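Local coordinates for 3-oxoacyl-(acyl-carrier protein) synthase II (Thermus thermophilus, PDB 1J3N), which probably catalyses the condensation of acyl groups with malonyl-acyl-carrier protein, the chain-lengthening step of fatty acid elongation, at residues Gly18-Gln26 against Val346-His357; Ser42-Ala50 against Ala201-Asn210. One frame throughout, in Å; residues are numbered along the deposited sequence.

Contact 1. Residues Gly18-Gln26 against Val346-His357; sequences GQEAFHKAQ and VEAIATVQALYH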
loop_
_atom_site.group_PDB
_atom_site.type_symbol
_atom_site.label_atom_id
_atom_site.label_comp_id
_atom_site.label_asym_id
_atom_site.label_seq_id
_atom_site.Cartn_x
_atom_site.Cartn_y
_atom_site.Cartn_z
ATOM N N GLY A 18 -13.745 19.711 8.283
ATOM C CA GLY A 18 -12.980 20.150 9.427
ATOM C C GLY A 18 -13.303 19.282 10.629
ATOM O O GLY A 18 -14.439 18.833 10.814
ATOM N N GLN A 19 -12.286 19.057 11.447
ATOM C CA GLN A 19 -12.383 18.241 12.651
ATOM C C GLN A 19 -13.493 18.686 13.619
ATOM O O GLN A 19 -14.270 17.859 14.108
ATOM C CB GLN A 19 -11.002 18.246 13.320
ATOM C CG GLN A 19 -10.907 17.685 14.715
ATOM C CD GLN A 19 -11.311 18.687 15.763
ATOM O OE1 GLN A 19 -12.427 18.645 16.265
ATOM N NE2 GLN A 19 -10.409 19.604 16.091
ATOM N N GLU A 20 -13.592 19.986 13.888
ATOM C CA GLU A 20 -14.623 20.464 14.807
ATOM C C GLU A 20 -16.034 20.267 14.245
ATOM O O GLU A 20 -16.924 19.793 14.952
ATOM C CB GLU A 20 -14.387 21.937 15.162
ATOM C CG GLU A 20 -15.354 22.507 16.206
ATOM C CD GLU A 20 -15.436 21.669 17.484
ATOM O OE1 GLU A 20 -14.378 21.330 18.056
ATOM O OE2 GLU A 20 -16.565 21.357 17.926
ATOM N N ALA A 21 -16.241 20.623 12.979
ATOM C CA ALA A 21 -17.554 20.453 12.356
ATOM C C ALA A 21 -17.971 18.985 12.413
ATOM O O ALA A 21 -19.138 18.665 12.652
ATOM C CB ALA A 21 -17.521 20.926 10.896
ATOM N N PHE A 22 -17.008 18.098 12.192
ATOM C CA PHE A 22 -17.253 16.659 12.215
ATOM C C PHE A 22 -17.728 16.221 13.596
ATOM O O PHE A 22 -18.690 15.463 13.715
ATOM C CB PHE A 22 -15.966 15.910 11.818
ATOM C CG PHE A 22 -16.073 14.399 11.881
ATOM C CD1 PHE A 22 -17.201 13.736 11.407
ATOM C CD2 PHE A 22 -15.019 13.645 12.377
ATOM C CE1 PHE A 22 -17.278 12.335 11.427
ATOM C CE2 PHE A 22 -15.079 12.254 12.402
ATOM C CZ PHE A 22 -16.224 11.596 11.921
ATOM N N HIS A 23 -17.067 16.717 14.636
ATOM C CA HIS A 23 -17.417 16.360 16.010
ATOM C C HIS A 23 -18.813 16.839 16.415
ATOM O O HIS A 23 -19.602 16.080 16.979
ATOM C CB HIS A 23 -16.369 16.908 16.986
ATOM C CG HIS A 23 -16.524 16.383 18.378
ATOM N ND1 HIS A 23 -17.124 17.109 19.385
ATOM C CD2 HIS A 23 -16.241 15.169 18.906
ATOM C CE1 HIS A 23 -17.207 16.363 20.473
ATOM N NE2 HIS A 23 -16.679 15.182 20.208
ATOM N N LYS A 24 -19.115 18.101 16.127
ATOM C CA LYS A 24 -20.424 18.645 16.448
ATOM C C LYS A 24 -21.519 17.860 15.724
ATOM O O LYS A 24 -22.556 17.544 16.305
ATOM C CB LYS A 24 -20.503 20.122 16.046
ATOM C CG LYS A 24 -19.813 21.073 17.008
ATOM C CD LYS A 24 -20.201 22.521 16.707
ATOM C CE LYS A 24 -19.666 23.478 17.759
ATOM N NZ LYS A 24 -20.178 24.864 17.551
ATOM N N ALA A 25 -21.278 17.549 14.452
ATOM C CA ALA A 25 -22.236 16.807 13.633
ATOM C C ALA A 25 -22.504 15.400 14.176
ATOM O O ALA A 25 -23.622 14.878 14.064
ATOM C CB ALA A 25 -21.735 16.729 12.193
ATOM N N GLN A 26 -21.475 14.786 14.752
ATOM C CA GLN A 26 -21.600 13.449 15.331
ATOM C C GLN A 26 -22.534 13.510 16.535
ATOM O O GLN A 26 -23.446 12.686 16.677
ATOM C CB GLN A 26 -20.238 12.935 15.804
ATOM C CG GLN A 26 -19.226 12.672 14.710
ATOM C CD GLN A 26 -17.865 12.279 15.271
ATOM O OE1 GLN A 26 -17.727 11.257 15.947
ATOM N NE2 GLN A 26 -16.856 13.096 14.995
ATOM N N VAL A 346 -10.831 8.447 9.225
ATOM C CA VAL A 346 -11.869 9.316 9.778
ATOM C C VAL A 346 -12.468 8.762 11.072
ATOM O O VAL A 346 -12.869 9.526 11.960
ATOM C CB VAL A 346 -12.991 9.561 8.732
ATOM C CG1 VAL A 346 -14.167 10.286 9.370
ATOM C CG2 VAL A 346 -12.432 10.399 7.579
ATOM N N GLU A 347 -12.537 7.437 11.176
ATOM C CA GLU A 347 -13.075 6.783 12.369
ATOM C C GLU A 347 -12.070 6.870 13.506
ATOM O O GLU A 347 -12.441 6.852 14.680
ATOM C CB GLU A 347 -13.405 5.319 12.069
ATOM C CG GLU A 347 -14.786 5.131 11.472
ATOM C CD GLU A 347 -14.891 3.899 10.593
ATOM O OE1 GLU A 347 -14.317 2.848 10.955
ATOM O OE2 GLU A 347 -15.559 3.982 9.540
ATOM N N ALA A 348 -10.789 6.955 13.157
ATOM C CA ALA A 348 -9.753 7.089 14.167
ATOM C C ALA A 348 -9.893 8.501 14.728
ATOM O O ALA A 348 -9.658 8.741 15.914
ATOM C CB ALA A 348 -8.360 6.891 13.544
ATOM N N ILE A 349 -10.268 9.442 13.865
ATOM C CA ILE A 349 -10.462 10.815 14.299
ATOM C C ILE A 349 -11.615 10.878 15.305
ATOM O O ILE A 349 -11.495 11.493 16.371
ATOM C CB ILE A 349 -10.735 11.740 13.092
ATOM C CG1 ILE A 349 -9.462 11.818 12.222
ATOM C CG2 ILE A 349 -11.151 13.131 13.583
ATOM C CD1 ILE A 349 -9.539 12.774 11.052
ATOM N N ALA A 350 -12.723 10.225 14.969
ATOM C CA ALA A 350 -13.890 10.191 15.836
ATOM C C ALA A 350 -13.527 9.529 17.167
ATOM O O ALA A 350 -13.952 9.981 18.234
ATOM C CB ALA A 350 -15.029 9.419 15.155
ATOM N N THR A 351 -12.728 8.467 17.100
ATOM C CA THR A 351 -12.318 7.739 18.299
ATOM C C THR A 351 -11.418 8.592 19.187
ATOM O O THR A 351 -11.522 8.552 20.412
ATOM C CB THR A 351 -11.588 6.427 17.928
ATOM O OG1 THR A 351 -12.445 5.629 17.097
ATOM C CG2 THR A 351 -11.238 5.638 19.182
ATOM N N VAL A 352 -10.530 9.364 18.571
ATOM C CA VAL A 352 -9.646 10.241 19.328
ATOM C C VAL A 352 -10.460 11.382 19.941
ATOM O O VAL A 352 -10.179 11.812 21.056
ATOM C CB VAL A 352 -8.530 10.833 18.421
ATOM C CG1 VAL A 352 -7.832 11.986 19.116
ATOM C CG2 VAL A 352 -7.528 9.753 18.082
ATOM N N GLN A 353 -11.473 11.854 19.209
ATOM C CA GLN A 353 -12.334 12.946 19.676
ATOM C C GLN A 353 -13.182 12.527 20.878
ATOM O O GLN A 353 -13.450 13.337 21.764
ATOM C CB GLN A 353 -13.257 13.435 18.553
ATOM C CG GLN A 353 -12.534 14.085 17.373
ATOM C CD GLN A 353 -13.487 14.622 16.315
ATOM O OE1 GLN A 353 -14.420 13.935 15.895
ATOM N NE2 GLN A 353 -13.240 15.851 15.861
ATOM N N ALA A 354 -13.611 11.268 20.904
ATOM C CA ALA A 354 -14.414 10.767 22.015
ATOM C C ALA A 354 -13.586 10.716 23.304
ATOM O O ALA A 354 -14.109 10.968 24.384
ATOM C CB ALA A 354 -14.960 9.385 21.696
ATOM N N LEU A 355 -12.302 10.379 23.188
ATOM C CA LEU A 355 -11.421 10.313 24.355
ATOM C C LEU A 355 -11.112 11.708 24.878
ATOM O O LEU A 355 -11.207 11.981 26.076
ATOM C CB LEU A 355 -10.100 9.625 23.998
ATOM C CG LEU A 355 -10.077 8.120 23.723
ATOM C CD1 LEU A 355 -8.699 7.723 23.224
ATOM C CD2 LEU A 355 -10.420 7.359 24.986
ATOM N N TYR A 356 -10.725 12.582 23.957
ATOM C CA TYR A 356 -10.378 13.966 24.248
ATOM C C TYR A 356 -11.541 14.779 24.848
ATOM O O TYR A 356 -11.369 15.489 25.839
ATOM C CB TYR A 356 -9.900 14.619 22.949
ATOM C CG TYR A 356 -9.451 16.053 23.077
ATOM C CD1 TYR A 356 -8.225 16.371 23.655
ATOM C CD2 TYR A 356 -10.255 17.093 22.616
ATOM C CE1 TYR A 356 -7.805 17.694 23.771
ATOM C CE2 TYR A 356 -9.848 18.424 22.727
ATOM C CZ TYR A 356 -8.620 18.717 23.307
ATOM O OH TYR A 356 -8.216 20.031 23.428
ATOM N N HIS A 357 -12.722 14.671 24.243
ATOM C CA HIS A 357 -13.908 15.413 24.686
ATOM C C HIS A 357 -14.721 14.743 25.799
ATOM O O HIS A 357 -15.564 15.385 26.429
ATOM C CB HIS A 357 -14.839 15.669 23.498
ATOM C CG HIS A 357 -14.268 16.579 22.455
ATOM N ND1 HIS A 357 -13.957 17.898 22.707
ATOM C CD2 HIS A 357 -13.995 16.372 21.144
ATOM C CE1 HIS A 357 -13.521 18.465 21.596
ATOM N NE2 HIS A 357 -13.536 17.562 20.633
HETATM O O HOH W 1 -16.472 11.531 18.303
#

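Contact 2. Residues Ser42-Ala50 against Ala201-Asn210; sequences SALPVRIAA and AVMRALSTRN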
loop_
_atom_site.group_PDB
_atom_site.type_symbol
_atom_site.label_atom_id
_atom_site.label_comp_id
_atom_site.label_asym_id
_atom_site.label_seq_id
_atom_site.Cartn_x
_atom_site.Cartn_y
_atom_site.Cartn_z
ATOM N N SER A 42 -29.649 7.509 -11.839
ATOM C CA SER A 42 -31.021 7.034 -12.028
ATOM C C SER A 42 -31.079 5.577 -12.497
ATOM O O SER A 42 -31.861 4.792 -11.981
ATOM C CB SER A 42 -31.792 7.945 -13.008
ATOM O OG SER A 42 -31.488 7.673 -14.368
ATOM N N ALA A 43 -30.233 5.192 -13.444
ATOM C CA ALA A 43 -30.254 3.817 -13.939
ATOM C C ALA A 43 -29.775 2.749 -12.942
ATOM O O ALA A 43 -30.072 1.564 -13.115
ATOM C CB ALA A 43 -29.443 3.720 -15.229
ATOM N N LEU A 44 -29.044 3.158 -11.905
ATOM C CA LEU A 44 -28.520 2.212 -10.914
ATOM C C LEU A 44 -29.524 1.755 -9.852
ATOM O O LEU A 44 -30.525 2.422 -9.605
ATOM C CB LEU A 44 -27.306 2.815 -10.201
ATOM C CG LEU A 44 -26.070 3.183 -11.026
ATOM C CD1 LEU A 44 -24.983 3.705 -10.094
ATOM C CD2 LEU A 44 -25.578 1.973 -11.786
ATOM N N PRO A 45 -29.263 0.591 -9.221
ATOM C CA PRO A 45 -30.137 0.042 -8.174
ATOM C C PRO A 45 -29.888 0.730 -6.835
ATOM O O PRO A 45 -30.741 0.708 -5.941
ATOM C CB PRO A 45 -29.755 -1.436 -8.143
ATOM C CG PRO A 45 -28.308 -1.416 -8.503
ATOM C CD PRO A 45 -28.289 -0.426 -9.661
ATOM N N VAL A 46 -28.702 1.322 -6.707
ATOM C CA VAL A 46 -28.295 2.052 -5.506
ATOM C C VAL A 46 -28.141 3.489 -5.970
ATOM O O VAL A 46 -27.308 3.783 -6.827
ATOM C CB VAL A 46 -26.939 1.541 -4.959
ATOM C CG1 VAL A 46 -26.507 2.380 -3.759
ATOM C CG2 VAL A 46 -27.062 0.085 -4.556
ATOM N N ARG A 47 -28.933 4.388 -5.404
ATOM C CA ARG A 47 -28.891 5.777 -5.838
ATOM C C ARG A 47 -28.687 6.778 -4.711
ATOM O O ARG A 47 -29.115 7.936 -4.812
ATOM C CB ARG A 47 -30.185 6.081 -6.607
ATOM C CG ARG A 47 -30.455 5.059 -7.714
ATOM C CD ARG A 47 -31.727 5.360 -8.496
ATOM N NE ARG A 47 -32.948 5.098 -7.732
ATOM C CZ ARG A 47 -33.519 3.905 -7.606
ATOM N NH1 ARG A 47 -32.985 2.841 -8.194
ATOM N NH2 ARG A 47 -34.636 3.777 -6.896
ATOM N N ILE A 48 -28.024 6.326 -3.649
ATOM C CA ILE A 48 -27.748 7.154 -2.476
ATOM C C ILE A 48 -26.281 6.992 -2.066
ATOM O O ILE A 48 -25.666 5.960 -2.330
ATOM C CB ILE A 48 -28.617 6.738 -1.265
ATOM C CG1 ILE A 48 -28.329 5.277 -0.898
ATOM C CG2 ILE A 48 -30.089 6.964 -1.578
ATOM C CD1 ILE A 48 -29.008 4.799 0.385
ATOM N N ALA A 49 -25.733 8.012 -1.416
ATOM C CA ALA A 49 -24.341 7.972 -0.971
ATOM C C ALA A 49 -24.086 9.107 0.012
ATOM O O ALA A 49 -24.907 10.029 0.143
ATOM C CB ALA A 49 -23.395 8.097 -2.175
ATOM N N ALA A 50 -22.948 9.036 0.697
ATOM C CA ALA A 50 -22.567 10.065 1.660
ATOM C C ALA A 50 -21.567 10.965 0.950
ATOM O O ALA A 50 -20.365 10.718 0.984
ATOM C CB ALA A 50 -21.933 9.424 2.902
ATOM N N ALA A 201 -22.759 -2.620 -6.378
ATOM C CA ALA A 201 -24.180 -2.925 -6.466
ATOM C C ALA A 201 -24.387 -4.311 -7.067
ATOM O O ALA A 201 -25.192 -5.098 -6.562
ATOM C CB ALA A 201 -24.893 -1.878 -7.312
ATOM N N VAL A 202 -23.677 -4.617 -8.149
ATOM C CA VAL A 202 -23.815 -5.938 -8.757
ATOM C C VAL A 202 -23.316 -7.015 -7.788
ATOM O O VAL A 202 -23.688 -8.180 -7.905
ATOM C CB VAL A 202 -23.038 -6.053 -10.086
ATOM C CG1 VAL A 202 -23.606 -5.075 -11.100
ATOM C CG2 VAL A 202 -21.553 -5.787 -9.854
ATOM N N MET A 203 -22.472 -6.612 -6.839
ATOM C CA MET A 203 -21.936 -7.520 -5.824
ATOM C C MET A 203 -22.931 -7.685 -4.679
ATOM O O MET A 203 -22.720 -8.494 -3.778
ATOM C CB MET A 203 -20.646 -6.970 -5.232
ATOM C CG MET A 203 -19.411 -7.115 -6.080
ATOM S SD MET A 203 -17.998 -6.532 -5.120
ATOM C CE MET A 203 -17.605 -7.980 -4.199
ATOM N N ARG A 204 -23.996 -6.887 -4.705
ATOM C CA ARG A 204 -25.031 -6.927 -3.674
ATOM C C ARG A 204 -24.497 -6.553 -2.293
ATOM O O ARG A 204 -25.011 -7.008 -1.275
ATOM C CB ARG A 204 -25.672 -8.321 -3.618
ATOM C CG ARG A 204 -26.505 -8.684 -4.846
ATOM C CD ARG A 204 -27.656 -7.706 -5.035
ATOM N NE ARG A 204 -28.631 -8.158 -6.030
ATOM C CZ ARG A 204 -28.377 -8.304 -7.328
ATOM N NH1 ARG A 204 -27.170 -8.037 -7.809
ATOM N NH2 ARG A 204 -29.339 -8.711 -8.150
ATOM N N ALA A 205 -23.476 -5.705 -2.258
ATOM C CA ALA A 205 -22.878 -5.300 -0.991
ATOM C C ALA A 205 -23.450 -3.998 -0.451
ATOM O O ALA A 205 -23.181 -3.628 0.686
ATOM C CB ALA A 205 -21.369 -5.167 -1.152
ATOM N N LEU A 206 -24.245 -3.309 -1.263
ATOM C CA LEU A 206 -24.817 -2.029 -0.861
ATOM C C LEU A 206 -26.305 -2.047 -0.494
ATOM O O LEU A 206 -27.090 -2.839 -1.021
ATOM C CB LEU A 206 -24.596 -0.999 -1.976
ATOM C CG LEU A 206 -23.168 -0.796 -2.506
ATOM C CD1 LEU A 206 -23.168 0.323 -3.545
ATOM C CD2 LEU A 206 -22.227 -0.440 -1.362
ATOM N N SER A 207 -26.682 -1.150 0.413
ATOM C CA SER A 207 -28.065 -1.025 0.844
ATOM C C SER A 207 -28.884 -0.489 -0.323
ATOM O O SER A 207 -28.420 0.370 -1.071
ATOM C CB SER A 207 -28.158 -0.058 2.031
ATOM O OG SER A 207 -29.503 0.312 2.286
ATOM N N THR A 208 -30.102 -0.999 -0.487
ATOM C CA THR A 208 -30.968 -0.544 -1.572
ATOM C C THR A 208 -32.130 0.300 -1.067
ATOM O O THR A 208 -33.150 0.420 -1.744
ATOM C CB THR A 208 -31.550 -1.738 -2.370
ATOM O OG1 THR A 208 -32.223 -2.636 -1.472
ATOM C CG2 THR A 208 -30.438 -2.477 -3.106
ATOM N N ARG A 209 -31.977 0.891 0.114
ATOM C CA ARG A 209 -33.039 1.710 0.690
ATOM C C ARG A 209 -33.059 3.132 0.123
ATOM O O ARG A 209 -32.969 4.121 0.856
ATOM C CB ARG A 209 -32.887 1.752 2.208
ATOM C CG ARG A 209 -34.125 2.211 2.945
ATOM C CD ARG A 209 -34.080 1.764 4.398
ATOM N NE ARG A 209 -33.750 0.342 4.504
ATOM C CZ ARG A 209 -33.867 -0.377 5.618
ATOM N NH1 ARG A 209 -34.312 0.187 6.734
ATOM N NH2 ARG A 209 -33.533 -1.663 5.617
ATOM N N ASN A 210 -33.202 3.237 -1.191
ATOM C CA ASN A 210 -33.214 4.543 -1.834
ATOM C C ASN A 210 -34.285 5.491 -1.297
ATOM O O ASN A 210 -34.094 6.709 -1.293
ATOM C CB ASN A 210 -33.363 4.363 -3.346
ATOM C CG ASN A 210 -32.237 3.540 -3.938
ATOM O OD1 ASN A 210 -31.063 3.854 -3.740
ATOM N ND2 ASN A 210 -32.586 2.480 -4.662
#

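Contact 1. Residues Gly18-Gln26 against Val346-His357
Gln353 reaches helix 19-26 because its CG lies beside its own backbone N (chi1 -65°) and the chain beyond is extended, so that the amide enters a hole formed by Gln19, Phe22, His23 and Gln26. Both ends of that amide are engaged. NE2 of Gln353 donates to Gln19 O at 2.9 Å with the acceptor in its amide plane, but it arrives well above the carbonyl plane; His23 N takes the opposite face of the same oxygen. A second, weak bond runs from Gln353 NE2 to Gln19 OE1, while Gln19 NE2 turns to Asp85. OE1 of Gln353 accepts from Gln26 NE2 at 2.7 Å, nearly along the C=O axis. Gln26 NE2 also lies over the centre of one face of Phe22, and Gln26 OE1 receives a water that bridges to Ala350 O. An alanine in place of Gln353 would probably leave Gln19 O and Gln26 NE2 without their cross-helix partner and open a gap among the four surrounding side chains.

Phe22 is the reciprocal knob, set among Val346, Ile349, Ala350 and Gln353: its CZ meets Val346 CG1 at 3.5 Å, and Ile349 CG2 lies at the ring edge. His23 CG is anti to the backbone N (chi1 -170°), which carries the imidazole to His357. CD2 of His357 sits over one face of that ring, 3.1 Å from His23 NE2, an oblique pairing of the two rings.

The axes cross at -74° with a closest approach of 10.6 Å. Strand 4-13 borders both helices, and Thr351 and Leu355 face strands 388-394 and 399-406. This packing joins the N- and C-terminal halves of the layered thiolase fold.

Contact 2. Residues Ser42-Ala50 against Ala201-Asn210
Asn210 bridges Pro45 and Arg47 with the two ends of its side-chain amide, donating to one backbone carbonyl and accepting from the N-H two residues on, so that one amide satisfies both main-chain groups. Its loop, which leaves helix 194-202 through a Schellman motif at Arg204, is thereby fastened to the segment leading into strand 48-50 of this thiolase-fold enzyme. ND2 of Asn210 gives an almost straight bond to Pro45 O (2.9 Å, 173°), with the acceptor in the amide plane of Asn210. OD1 accepts from Arg47 N at 2.8 Å and 161°. In each bond the donor stands above the carbonyl plane of its acceptor, away from the lone-pair directions.

The Arg47 side chain spends its NH1 within its own segment, on Leu44 O at 2.9 Å, and that oxygen lies in the guanidinium plane. The bond helps to fix the guanidinium across Asn210, whose ND2 lies over one face, toward the rim. NH2 of Arg47 and ND2 of Asn210 are 3.3 Å apart, but both are donors and no hydrogen bond joins them.

The rest of the loop is anchored by Asp225, which accepts from Thr208 N and is hydrogen-bonded to Ser207 OG. Arg209 is the centre of an inverse gamma turn that ends at Asn210. On the other flank, Asn125 of the second subunit donates to Ala43 O and packs on Pro45, placing the contact beside the dimer interface.

Alongside the polar bridge the joint is apolar: Pro45 CG touches Ala201 CB at 3.6 Å, and Val46 CG2 comes within 3.7 Å of Leu206 CB.

How the contacts relate
Contact 1 and contact 2 are separate joints: their centres lie 28 Å apart and their nearest atoms about 10 Å apart. In sequence, both segments of contact 2 fall between the two helices of contact 1. Contact 1, centred about 12 Å from the centre of the chain, is interior and joins the N- and C-terminal ketoacyl synthase regions; contact 2, about 21 Å out, stays within the N-terminal region and borders the second subunit. The end of strand 4-13 supplies a physical connection, since Thr13 packs on Phe22 and Val346 of contact 1 while the adjoining Pro14 meets Ala50 of contact 2.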